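Local coordinates for oxysterol-binding protein homolog 1 (Saccharomyces cerevisiae, PDB 5H28), which moves sterols and other lipids between membranes without vesicles, and uses its ankyrin repeats, the part described here, to reach the nucleus-vacuole junction through NVJ1, at residues 92-97 / 125-130; 101-106 / 133-138. All blocks are in the same frame, centred on the assembly; numbering follows the deposited sequence.

Contact 1. Residues 92-97 / 125-130; sequences IAAYQS and EMCKNL
Tyr95 and Ala94 lie against Met126 and Cys127, where helix 89-95 of the predicted second ankyrin repeat ends in a Schellman motif. Ser97, with positive phi, is the C-prime residue of that motif. The facing segment 125-130 is mostly loop and leads into helix 130-156.

Tyr95 meets Met126 through CB, CG and one ring edge. Its CB lies 4.0 Å from Met126 O and 4.1 Å from Met126 CB. Tyr95 CG follows at 4.2 Å from Met126 O. With CG anti to the backbone N (chi1 -179°), the ring presents its CD1 edge to the Met126 carbonyl. CD1 is 3.5 Å from Met126 O, which lies near the ring plane. The rest of the ring, out to OH, has no close partner in segment 125-130. The same oxygen also takes a CA-H...O contact from Tyr95 CA, with an angle of 150° at the hydrogen. Away from the ring, Ala94 CB touches Cys127 SG at 3.8 Å. Cys127 also packs on Ile132 and Ala133 of helix 130-156.

The polar half of the contact lies toward Ser97. Asn129 is the N-cap of helix 130-156, and its OD1 accepts a hydrogen bond from Asn131 N. One water joins the two helix ends. It donates to Ala94 O at 2.7 Å, is hydrogen-bonded to Ser97 OG at 2.8 Å, and accepts from Asn129 N at 3.1 Å.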
ATOM      1  N   ILE A  92      -0.553  15.819  -7.825  1.00  4.35           N
ATOM      2  CA  ILE A  92      -0.554  16.804  -8.894  1.00  6.13           C
ATOM      3  C   ILE A  92      -1.839  16.728  -9.714  1.00  4.78           C
ATOM      4  O   ILE A  92      -2.440  17.752 -10.036  1.00  6.54           O
ATOM      5  CB  ILE A  92       0.677  16.606  -9.824  1.00  7.02           C
ATOM      6  CG1 ILE A  92       1.975  16.677  -9.008  1.00  8.06           C
ATOM      7  CG2 ILE A  92       0.672  17.648 -10.934  1.00  8.57           C
ATOM      8  CD1 ILE A  92       2.205  17.977  -8.257  1.00  8.29           C
ATOM      9  N   ALA A  93      -2.262  15.514 -10.045  1.00  5.41           N
ATOM     10  CA  ALA A  93      -3.474  15.330 -10.829  1.00  5.20           C
ATOM     11  C   ALA A  93      -4.704  15.841 -10.087  1.00  6.31           C
ATOM     12  O   ALA A  93      -5.580  16.467 -10.681  1.00  6.70           O
ATOM     13  CB  ALA A  93      -3.646  13.860 -11.183  1.00  6.08           C
ATOM     14  N   ALA A  94      -4.770  15.563  -8.789  1.00  6.79           N
ATOM     15  CA  ALA A  94      -5.895  15.997  -7.972  1.00  6.48           C
ATOM     16  C   ALA A  94      -5.946  17.518  -7.885  1.00  6.79           C
ATOM     17  O   ALA A  94      -6.999  18.127  -8.066  1.00  7.88           O
ATOM     18  CB  ALA A  94      -5.787  15.398  -6.575  1.00  6.37           C
ATOM     19  N   TYR A  95      -4.805  18.135  -7.616  1.00  6.82           N
ATOM     20  CA  TYR A  95      -4.774  19.583  -7.506  1.00  7.49           C
ATOM     21  C   TYR A  95      -5.121  20.277  -8.822  1.00  7.16           C
ATOM     22  O   TYR A  95      -5.813  21.299  -8.827  1.00  8.27           O
ATOM     23  CB  TYR A  95      -3.399  20.062  -7.040  1.00  8.36           C
ATOM     24  CG  TYR A  95      -3.337  21.561  -6.904  1.00  9.70           C
ATOM     25  CD1 TYR A  95      -4.056  22.217  -5.903  1.00 11.26           C
ATOM     26  CD2 TYR A  95      -2.630  22.334  -7.821  1.00  9.72           C
ATOM     27  CE1 TYR A  95      -4.078  23.605  -5.824  1.00 11.15           C
ATOM     28  CE2 TYR A  95      -2.642  23.722  -7.751  1.00  8.60           C
ATOM     29  CZ  TYR A  95      -3.370  24.350  -6.753  1.00  9.91           C
ATOM     30  OH  TYR A  95      -3.398  25.722  -6.697  1.00 10.93           O
ATOM     31  N   GLN A  96      -4.645  19.719  -9.933  1.00  6.61           N
ATOM     32  CA  GLN A  96      -4.881  20.314 -11.242  1.00  7.22           C
ATOM     33  C   GLN A  96      -6.236  19.929 -11.841  1.00  8.24           C
ATOM     34  O   GLN A  96      -6.504  20.185 -13.016  1.00 10.52           O
ATOM     35  CB  GLN A  96      -3.742  19.930 -12.189  1.00  7.33           C
ATOM     36  CG  GLN A  96      -3.441  20.973 -13.250  1.00  9.71           C
ATOM     37  CD  GLN A  96      -2.206  20.631 -14.058  1.00 10.86           C
ATOM     38  OE1 GLN A  96      -1.115  20.466 -13.508  1.00 12.41           O
ATOM     39  NE2 GLN A  96      -2.369  20.523 -15.370  1.00 10.64           N
ATOM     40  N   SER A  97      -7.076  19.307 -11.023  1.00  8.21           N
ATOM     41  CA  SER A  97      -8.417  18.902 -11.428  1.00  8.05           C
ATOM     42  C   SER A  97      -8.510  18.009 -12.659  1.00  8.50           C
ATOM     43  O   SER A  97      -9.417  18.167 -13.479  1.00  7.22           O
ATOM     44  CB  SER A  97      -9.290  20.143 -11.632  1.00  9.81           C
ATOM     45  OG  SER A  97      -9.373  20.897 -10.434  1.00 12.41           O
ATOM     46  N   GLU A 125      -6.806  15.502  -0.430  1.00  7.87           N
ATOM     47  CA  GLU A 125      -6.892  16.805   0.220  1.00  8.85           C
ATOM     48  C   GLU A 125      -6.389  17.936  -0.669  1.00  9.63           C
ATOM     49  O   GLU A 125      -6.500  19.106  -0.304  1.00 10.60           O
ATOM     50  CB  GLU A 125      -6.090  16.801   1.518  1.00  9.48           C
ATOM     51  CG  GLU A 125      -6.487  15.713   2.490  1.00 11.23           C
ATOM     52  CD  GLU A 125      -5.614  15.718   3.721  1.00 12.11           C
ATOM     53  OE1 GLU A 125      -5.849  16.549   4.627  1.00 15.85           O
ATOM     54  OE2 GLU A 125      -4.676  14.901   3.772  1.00 11.97           O
ATOM     55  N   MET A 126      -5.831  17.590  -1.827  1.00  9.06           N
ATOM     56  CA  MET A 126      -5.325  18.594  -2.760  1.00  8.15           C
ATOM     57  C   MET A 126      -6.443  19.087  -3.673  1.00  9.60           C
ATOM     58  O   MET A 126      -6.300  20.106  -4.347  1.00 10.13           O
ATOM     59  CB  MET A 126      -4.211  18.007  -3.637  1.00  8.68           C
ATOM     60  CG  MET A 126      -3.002  17.469  -2.887  1.00  8.24           C
ATOM     61  SD  MET A 126      -1.994  18.750  -2.116  1.00 12.36           S
ATOM     62  CE  MET A 126      -1.134  19.428  -3.556  1.00 14.01           C
ATOM     63  N   CYS A 127      -7.555  18.358  -3.696  1.00 10.03           N
ATOM     64  CA  CYS A 127      -8.682  18.712  -4.554  1.00 10.71           C
ATOM     65  C   CYS A 127      -9.390  20.012  -4.213  1.00 11.35           C
ATOM     66  O   CYS A 127      -9.760  20.254  -3.063  1.00 12.84           O
ATOM     67  CB  CYS A 127      -9.738  17.603  -4.545  1.00 10.28           C
ATOM     68  SG  CYS A 127      -9.246  16.027  -5.239  1.00 12.11           S
ATOM     69  N   LYS A 128      -9.577  20.844  -5.232  1.00 12.64           N
ATOM     70  CA  LYS A 128     -10.306  22.090  -5.084  1.00 14.36           C
ATOM     71  C   LYS A 128     -11.707  21.713  -5.559  1.00 11.79           C
ATOM     72  O   LYS A 128     -12.712  22.226  -5.068  1.00 13.18           O
ATOM     73  CB  LYS A 128      -9.715  23.170  -5.989  1.00 16.41           C
ATOM     74  CG  LYS A 128     -10.337  24.544  -5.820  1.00 23.19           C
ATOM     75  CD  LYS A 128      -9.688  25.549  -6.763  1.00 25.45           C
ATOM     76  CE  LYS A 128     -10.277  26.939  -6.585  1.00 28.83           C
ATOM     77  NZ  LYS A 128     -10.098  27.438  -5.193  1.00 30.93           N
ATOM     78  N   ASN A 129     -11.751  20.790  -6.517  1.00 10.31           N
ATOM     79  CA  ASN A 129     -13.001  20.286  -7.082  1.00 10.09           C
ATOM     80  C   ASN A 129     -13.455  19.132  -6.187  1.00  9.43           C
ATOM     81  O   ASN A 129     -12.899  18.033  -6.250  1.00  9.33           O
ATOM     82  CB  ASN A 129     -12.755  19.774  -8.507  1.00  9.20           C
ATOM     83  CG  ASN A 129     -14.025  19.313  -9.189  1.00  9.79           C
ATOM     84  OD1 ASN A 129     -14.942  18.827  -8.535  1.00 10.77           O
ATOM     85  ND2 ASN A 129     -14.078  19.447 -10.511  1.00  8.65           N
ATOM     86  N   LEU A 130     -14.466  19.375  -5.359  1.00  9.47           N
ATOM     87  CA  LEU A 130     -14.940  18.342  -4.442  1.00  9.07           C
ATOM     88  C   LEU A 130     -15.638  17.162  -5.108  1.00  9.61           C
ATOM     89  O   LEU A 130     -15.855  16.130  -4.469  1.00  9.52           O
ATOM     90  CB  LEU A 130     -15.835  18.960  -3.365  1.00 10.86           C
ATOM     91  CG  LEU A 130     -15.120  19.996  -2.490  1.00 13.00           C
ATOM     92  CD1 LEU A 130     -16.079  20.493  -1.422  1.00 15.93           C
ATOM     93  CD2 LEU A 130     -13.877  19.381  -1.848  1.00 16.28           C
TER
HETATM   94  O   HOH W   1      -9.421  19.380  -8.027  1.00 12.95           O

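Contact 2. Residues 101-106 / 133-138; sequences IVAFLL and AQMMQV
Val102, Ala103 and Leu106 meet Met135 and Met136 through aliphatic groups and sulfur, and no flat group has a face or edge in the contact. The one aromatic ring here, on Phe104, belongs to another side of helix 99-106, where its side chain touches Val61 of helix 54-64.

The two methionines divide the work. The Met136 side chain crosses Val102 at about a right angle, and its CG sits 3.5 Å from Val102 CG1, a close fit for two carbons. The sulfur lies beside the same methyl, with Met136 SD 3.7 Å from Val102 CG1. Leu106 closes on Met136 from further along the helix, its CD1 3.9 Å from Met136 CG.

Met135 is bent at both chi2 and chi3. The bends bring its CE methyl to the backbone of the other helix, 4.0 Å from Ala103 N. That methyl also touches Val102 CG1 at 3.7 Å and Ala103 CB at 4.1 Å, consistent with the small side chain of Ala103 allowing a close approach.

Helices 99-106 and 130-156 run nearly parallel at these segments, 12° apart, with axes 10.4 Å apart. This near-parallel, side-by-side packing resembles that of stacked ankyrin repeats, with helix 130-156 covering helix 99-106 of the predicted second repeat.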
ATOM      1  N   ILE A 101      -7.355  11.410 -14.941  1.00  7.32           N
ATOM      2  CA  ILE A 101      -6.030  10.910 -14.582  1.00  7.80           C
ATOM      3  C   ILE A 101      -6.092  10.349 -13.163  1.00  6.60           C
ATOM      4  O   ILE A 101      -5.487   9.319 -12.857  1.00  6.32           O
ATOM      5  CB  ILE A 101      -4.968  12.027 -14.617  1.00  6.74           C
ATOM      6  CG1 ILE A 101      -4.876  12.625 -16.017  1.00  9.97           C
ATOM      7  CG2 ILE A 101      -3.614  11.476 -14.200  1.00  7.99           C
ATOM      8  CD1 ILE A 101      -3.819  13.693 -16.109  1.00 14.02           C
ATOM      9  N   VAL A 102      -6.814  11.045 -12.291  1.00  6.26           N
ATOM     10  CA  VAL A 102      -6.972  10.598 -10.916  1.00  6.71           C
ATOM     11  C   VAL A 102      -7.613   9.210 -10.892  1.00  6.52           C
ATOM     12  O   VAL A 102      -7.119   8.304 -10.226  1.00  6.17           O
ATOM     13  CB  VAL A 102      -7.856  11.582 -10.110  1.00  5.34           C
ATOM     14  CG1 VAL A 102      -8.207  10.992  -8.751  1.00  7.61           C
ATOM     15  CG2 VAL A 102      -7.124  12.904  -9.919  1.00  7.96           C
ATOM     16  N   ALA A 103      -8.713   9.043 -11.623  1.00  6.79           N
ATOM     17  CA  ALA A 103      -9.398   7.760 -11.656  1.00  7.51           C
ATOM     18  C   ALA A 103      -8.510   6.661 -12.230  1.00  7.52           C
ATOM     19  O   ALA A 103      -8.493   5.538 -11.721  1.00  7.62           O
ATOM     20  CB  ALA A 103     -10.683   7.874 -12.465  1.00  6.98           C
ATOM     21  N   PHE A 104      -7.768   6.988 -13.284  1.00  6.75           N
ATOM     22  CA  PHE A 104      -6.873   6.024 -13.913  1.00  6.33           C
ATOM     23  C   PHE A 104      -5.802   5.578 -12.927  1.00  6.65           C
ATOM     24  O   PHE A 104      -5.561   4.388 -12.752  1.00  7.18           O
ATOM     25  CB  PHE A 104      -6.217   6.643 -15.151  1.00  8.31           C
ATOM     26  CG  PHE A 104      -5.104   5.814 -15.730  1.00  9.03           C
ATOM     27  CD1 PHE A 104      -5.361   4.574 -16.307  1.00 11.34           C
ATOM     28  CD2 PHE A 104      -3.791   6.278 -15.698  1.00 10.12           C
ATOM     29  CE1 PHE A 104      -4.328   3.809 -16.843  1.00 10.69           C
ATOM     30  CE2 PHE A 104      -2.750   5.516 -16.234  1.00 10.26           C
ATOM     31  CZ  PHE A 104      -3.021   4.281 -16.807  1.00 11.61           C
ATOM     32  N   LEU A 105      -5.158   6.537 -12.272  1.00  6.83           N
ATOM     33  CA  LEU A 105      -4.120   6.193 -11.313  1.00  6.63           C
ATOM     34  C   LEU A 105      -4.662   5.342 -10.161  1.00  6.96           C
ATOM     35  O   LEU A 105      -4.014   4.382  -9.733  1.00  6.39           O
ATOM     36  CB  LEU A 105      -3.463   7.466 -10.770  1.00  6.47           C
ATOM     37  CG  LEU A 105      -2.621   8.279 -11.759  1.00  6.66           C
ATOM     38  CD1 LEU A 105      -2.182   9.580 -11.095  1.00  6.89           C
ATOM     39  CD2 LEU A 105      -1.414   7.467 -12.219  1.00  9.89           C
ATOM     40  N   LEU A 106      -5.855   5.676  -9.670  1.00  6.96           N
ATOM     41  CA  LEU A 106      -6.450   4.921  -8.569  1.00  7.05           C
ATOM     42  C   LEU A 106      -6.798   3.485  -8.955  1.00  6.38           C
ATOM     43  O   LEU A 106      -7.000   2.644  -8.081  1.00  7.61           O
ATOM     44  CB  LEU A 106      -7.695   5.640  -8.036  1.00  7.11           C
ATOM     45  CG  LEU A 106      -7.392   6.905  -7.224  1.00  7.12           C
ATOM     46  CD1 LEU A 106      -8.676   7.606  -6.834  1.00  9.29           C
ATOM     47  CD2 LEU A 106      -6.597   6.525  -5.985  1.00  8.09           C
ATOM     48  N   ALA A 133     -12.875  14.921  -5.416  1.00  5.88           N
ATOM     49  CA  ALA A 133     -12.581  14.410  -4.078  1.00  6.22           C
ATOM     50  C   ALA A 133     -13.569  13.302  -3.708  1.00  6.96           C
ATOM     51  O   ALA A 133     -13.183  12.281  -3.138  1.00  7.08           O
ATOM     52  CB  ALA A 133     -12.643  15.540  -3.049  1.00  5.91           C
ATOM     53  N   GLN A 134     -14.844  13.507  -4.026  1.00  7.93           N
ATOM     54  CA  GLN A 134     -15.859  12.508  -3.719  1.00  8.73           C
ATOM     55  C   GLN A 134     -15.565  11.196  -4.442  1.00  8.65           C
ATOM     56  O   GLN A 134     -15.685  10.116  -3.863  1.00  9.45           O
ATOM     57  CB  GLN A 134     -17.247  13.037  -4.101  1.00 11.59           C
ATOM     58  CG  GLN A 134     -18.369  12.036  -3.907  1.00 18.39           C
ATOM     59  CD  GLN A 134     -18.616  11.188  -5.137  1.00 19.18           C
ATOM     60  OE1 GLN A 134     -19.298  10.167  -5.073  1.00 24.31           O
ATOM     61  NE2 GLN A 134     -18.074  11.616  -6.274  1.00 24.20           N
ATOM     62  N   MET A 135     -15.166  11.297  -5.705  1.00  7.87           N
ATOM     63  CA  MET A 135     -14.840  10.121  -6.500  1.00  6.67           C
ATOM     64  C   MET A 135     -13.657   9.377  -5.880  1.00  8.47           C
ATOM     65  O   MET A 135     -13.633   8.145  -5.844  1.00  8.01           O
ATOM     66  CB  MET A 135     -14.529  10.544  -7.939  1.00  8.17           C
ATOM     67  CG  MET A 135     -14.013   9.436  -8.842  1.00 10.37           C
ATOM     68  SD  MET A 135     -12.214   9.327  -8.843  1.00 14.70           S
ATOM     69  CE  MET A 135     -11.786  10.799  -9.761  1.00 11.64           C
ATOM     70  N   MET A 136     -12.679  10.123  -5.378  1.00  7.52           N
ATOM     71  CA  MET A 136     -11.513   9.504  -4.756  1.00  6.71           C
ATOM     72  C   MET A 136     -11.911   8.795  -3.470  1.00  7.86           C
ATOM     73  O   MET A 136     -11.397   7.720  -3.157  1.00  7.84           O
ATOM     74  CB  MET A 136     -10.448  10.559  -4.460  1.00  5.39           C
ATOM     75  CG  MET A 136      -9.865  11.196  -5.716  1.00  4.29           C
ATOM     76  SD  MET A 136      -8.602  12.430  -5.326  1.00  6.59           S
ATOM     77  CE  MET A 136      -7.223  11.382  -4.881  1.00  7.64           C
ATOM     78  N   GLN A 137     -12.835   9.403  -2.730  1.00  8.34           N
ATOM     79  CA  GLN A 137     -13.311   8.841  -1.472  1.00  9.53           C
ATOM     80  C   GLN A 137     -14.059   7.538  -1.719  1.00  9.97           C
ATOM     81  O   GLN A 137     -13.861   6.554  -1.005  1.00 11.16           O
ATOM     82  CB  GLN A 137     -14.237   9.841  -0.772  1.00 13.27           C
ATOM     83  CG  GLN A 137     -14.798   9.356   0.554  1.00 19.92           C
ATOM     84  CD  GLN A 137     -13.726   9.177   1.606  1.00 25.30           C
ATOM     85  OE1 GLN A 137     -13.035  10.129   1.976  1.00 29.54           O
ATOM     86  NE2 GLN A 137     -13.578   7.951   2.098  1.00 28.52           N
ATOM     87  N   VAL A 138     -14.918   7.535  -2.731  1.00 10.40           N
ATOM     88  CA  VAL A 138     -15.687   6.347  -3.060  1.00 11.69           C
ATOM     89  C   VAL A 138     -14.771   5.236  -3.564  1.00 10.47           C
ATOM     90  O   VAL A 138     -14.927   4.079  -3.175  1.00  9.18           O
ATOM     91  CB  VAL A 138     -16.773   6.659  -4.113  1.00 13.36           C
ATOM     92  CG1 VAL A 138     -17.504   5.385  -4.511  1.00 13.40           C
ATOM     93  CG2 VAL A 138     -17.762   7.668  -3.543  1.00 15.48           C
TER

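Both contacts set the predicted second ankyrin repeat against the chain that follows it. Contact 1 is at the surface, between the end of helix 89-95 and the loop leading to helix 130-156. Contact 2 is buried and joins helix 99-106 to helix 130-156 itself. The chemistry follows the place. Contact 1 mixes apolar packing with a bridging water and backbone polar groups at helix ends, while contact 2 is apolar side-chain packing. Their centres are about 10 Å apart, and the two meet directly: Cys127 SG lies 3.7 Å from Met136 SD, and Val102 CG2 lies 3.7 Å from Ala94 N, so the two contacts adjoin.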